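Long-range contact in alginate lyase A1-II' (Sphingomonas sp. A1, PDB 2CWS), which probably cleaves the polysaccharide alginate as a lyase of polysaccharide lyase family 7, the chain here being its alginate lyase domain: residues L17-A22 with P66-R71. Residues are numbered along the deposited sequence; the frame is centred on the assembly and turned at random.
Sequences LQLPDA and PRSELR. With SO4 (sulfate ion), chain C; SO4 (sulfate ion), chain B.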
loop_
_atom_site.group_PDB
_atom_site.type_symbol
_atom_site.label_atom_id
_atom_site.label_comp_id
_atom_site.label_asym_id
_atom_site.label_seq_id
_atom_site.Cartn_x
_atom_site.Cartn_y
_atom_site.Cartn_z
ATOM N N LEU A 17 0.067 5.047 10.340
ATOM C CA LEU A 17 -1.179 5.093 9.627
ATOM C C LEU A 17 -1.484 6.504 9.154
ATOM O O LEU A 17 -1.398 7.454 9.943
ATOM C CB LEU A 17 -2.321 4.628 10.574
ATOM C CG LEU A 17 -3.767 4.722 10.027
ATOM C CD1 LEU A 17 -4.010 3.814 8.834
ATOM C CD2 LEU A 17 -4.710 4.397 11.171
ATOM N N GLN A 18 -1.849 6.628 7.890
ATOM C CA GLN A 18 -2.234 7.890 7.261
ATOM C C GLN A 18 -3.739 7.884 7.055
ATOM O O GLN A 18 -4.276 6.911 6.483
ATOM C CB GLN A 18 -1.449 8.042 5.935
ATOM C CG GLN A 18 0.035 8.118 6.190
ATOM C CD GLN A 18 0.879 8.042 4.955
ATOM O OE1 GLN A 18 0.508 7.280 4.027
ATOM N NE2 GLN A 18 1.988 8.748 4.937
ATOM N N LEU A 19 -4.389 8.953 7.499
ATOM C CA LEU A 19 -5.858 9.033 7.513
ATOM C C LEU A 19 -6.428 9.953 6.469
ATOM O O LEU A 19 -5.760 10.867 5.986
ATOM C CB LEU A 19 -6.301 9.521 8.915
ATOM C CG LEU A 19 -5.964 8.547 10.045
ATOM C CD1 LEU A 19 -6.289 9.265 11.389
ATOM C CD2 LEU A 19 -6.694 7.249 9.925
ATOM N N PRO A 20 -7.724 9.801 6.200
ATOM C CA PRO A 20 -8.414 10.654 5.224
ATOM C C PRO A 20 -9.272 11.727 5.864
ATOM O O PRO A 20 -10.196 12.237 5.227
ATOM C CB PRO A 20 -9.302 9.636 4.487
ATOM C CG PRO A 20 -9.741 8.716 5.589
ATOM C CD PRO A 20 -8.560 8.630 6.531
ATOM N N ASP A 21 -8.976 12.080 7.106
ATOM C CA ASP A 21 -9.624 13.269 7.689
ATOM C C ASP A 21 -9.123 14.501 6.958
ATOM O O ASP A 21 -8.173 14.448 6.160
ATOM C CB ASP A 21 -9.384 13.298 9.201
ATOM C CG ASP A 21 -7.905 13.481 9.559
ATOM O OD1 ASP A 21 -7.604 14.230 10.523
ATOM O OD2 ASP A 21 -7.049 12.895 8.909
ATOM N N ALA A 22 -9.760 15.664 7.249
ATOM C CA ALA A 22 -9.414 16.872 6.502
ATOM C C ALA A 22 -7.933 17.212 6.569
ATOM O O ALA A 22 -7.366 17.696 5.573
ATOM C CB ALA A 22 -10.250 18.064 6.957
ATOM N N PRO A 66 -7.871 10.444 -1.453
ATOM C CA PRO A 66 -7.777 10.212 0.002
ATOM C C PRO A 66 -7.411 8.752 0.320
ATOM O O PRO A 66 -7.589 7.832 -0.518
ATOM C CB PRO A 66 -9.222 10.515 0.463
ATOM C CG PRO A 66 -10.057 10.045 -0.728
ATOM C CD PRO A 66 -9.245 10.405 -1.946
ATOM N N ARG A 67 -6.914 8.541 1.530
ATOM C CA ARG A 67 -6.486 7.194 1.931
ATOM C C ARG A 67 -6.692 6.991 3.429
ATOM O O ARG A 67 -6.599 7.917 4.235
ATOM C CB ARG A 67 -5.012 6.951 1.595
ATOM C CG ARG A 67 -4.039 7.666 2.549
ATOM C CD ARG A 67 -2.654 7.673 1.959
ATOM N NE ARG A 67 -2.472 8.639 0.860
ATOM C CZ ARG A 67 -1.779 8.483 -0.242
ATOM N NH1 ARG A 67 -1.262 7.293 -0.592
ATOM N NH2 ARG A 67 -1.632 9.548 -1.038
ATOM N N SER A 68 -6.865 5.709 3.751
ATOM C CA SER A 68 -6.611 5.187 5.115
ATOM C C SER A 68 -5.595 4.068 4.854
ATOM O O SER A 68 -5.988 3.033 4.321
ATOM C CB SER A 68 -7.898 4.672 5.745
ATOM O OG SER A 68 -7.581 4.146 7.021
ATOM N N GLU A 69 -4.309 4.334 5.121
ATOM C CA GLU A 69 -3.268 3.498 4.536
ATOM C C GLU A 69 -2.076 3.437 5.515
ATOM O O GLU A 69 -1.681 4.477 6.050
ATOM C CB GLU A 69 -2.857 4.017 3.163
ATOM C CG GLU A 69 -1.962 3.083 2.342
ATOM C CD GLU A 69 -1.548 3.675 1.012
ATOM O OE1 GLU A 69 -1.299 4.901 0.931
ATOM O OE2 GLU A 69 -1.443 2.896 0.026
ATOM N N LEU A 70 -1.521 2.228 5.687
ATOM C CA LEU A 70 -0.308 2.073 6.457
ATOM C C LEU A 70 0.911 2.357 5.598
ATOM O O LEU A 70 0.938 2.056 4.403
ATOM C CB LEU A 70 -0.199 0.618 6.992
ATOM C CG LEU A 70 -1.282 0.185 7.927
ATOM C CD1 LEU A 70 -1.173 -1.297 8.234
ATOM C CD2 LEU A 70 -1.276 1.010 9.260
ATOM N N ARG A 71 1.929 2.919 6.228
ATOM C CA ARG A 71 3.197 3.331 5.616
ATOM C C ARG A 71 4.307 2.696 6.425
ATOM O O ARG A 71 4.411 2.929 7.657
ATOM C CB ARG A 71 3.217 4.889 5.675
ATOM C CG ARG A 71 4.371 5.606 4.964
ATOM C CD ARG A 71 5.784 5.426 5.567
ATOM N NE ARG A 71 6.615 6.518 5.073
ATOM C CZ ARG A 71 7.934 6.477 4.984
ATOM N NH1 ARG A 71 8.624 5.402 5.378
ATOM N NH2 ARG A 71 8.568 7.548 4.470
HETATM S S SO4 C . 6.188 10.293 4.662
HETATM O O1 SO4 C . 5.288 8.999 4.660
HETATM O O2 SO4 C . 6.471 10.627 6.013
HETATM O O3 SO4 C . 7.335 10.113 3.909
HETATM O O4 SO4 C . 5.268 11.223 3.986
HETATM S S SO4 B . 0.824 8.513 -3.775
HETATM O O1 SO4 B . 0.790 7.321 -2.739
HETATM O O2 SO4 B . 2.172 8.836 -4.189
HETATM O O3 SO4 B . 0.101 8.166 -4.941
HETATM O O4 SO4 B . 0.242 9.699 -3.155
HETATM O O HOH W 1 -5.672 10.952 2.750
#
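Gln18 and Glu69 form an antiparallel hydrogen-bonded pair, with Gln18 N 2.8 Å from Glu69 O and Glu69 N 2.9 Å from Gln18 O. Leu17 faces Leu70 in the adjoining non-hydrogen-bonded pair. The ladder stops at Pro20, whose N has no hydrogen to offer Arg67 O; one water instead spans Leu19 O and Arg67 N.

On one face Leu17 CD1 packs 3.9 Å from Leu70 CD2, branched apolar groups suited to a buried layer that also holds Phe51 of strand 49-54. The other face is polar. The extended Gln18 chain runs alongside Arg67, its OE1 3.8 Å from Arg67 CD, while its amide is bonded to Lys201 and Glu26. Arg67 NH1 meets the syn side of Glu69 OE1 at 2.8 Å in a salt bridge. NH1 and NH2 also grip one sulfate, as Arg71 NE and NH2 grip another; both ions probably come from the crystallisation liquor. A leucine in place of Arg67 would probably cost Glu69 OE1 its salt bridge to the guanidinium, although Lys201 also pairs with it, and take two donors from the sulfate.

An apolar face packed on the second sheet and a polar, arginine-bearing face are characteristic of the concanavalin-like beta-sandwich of family 7 lyases; sulfates bound here are consistent with a surface for the anionic polymer.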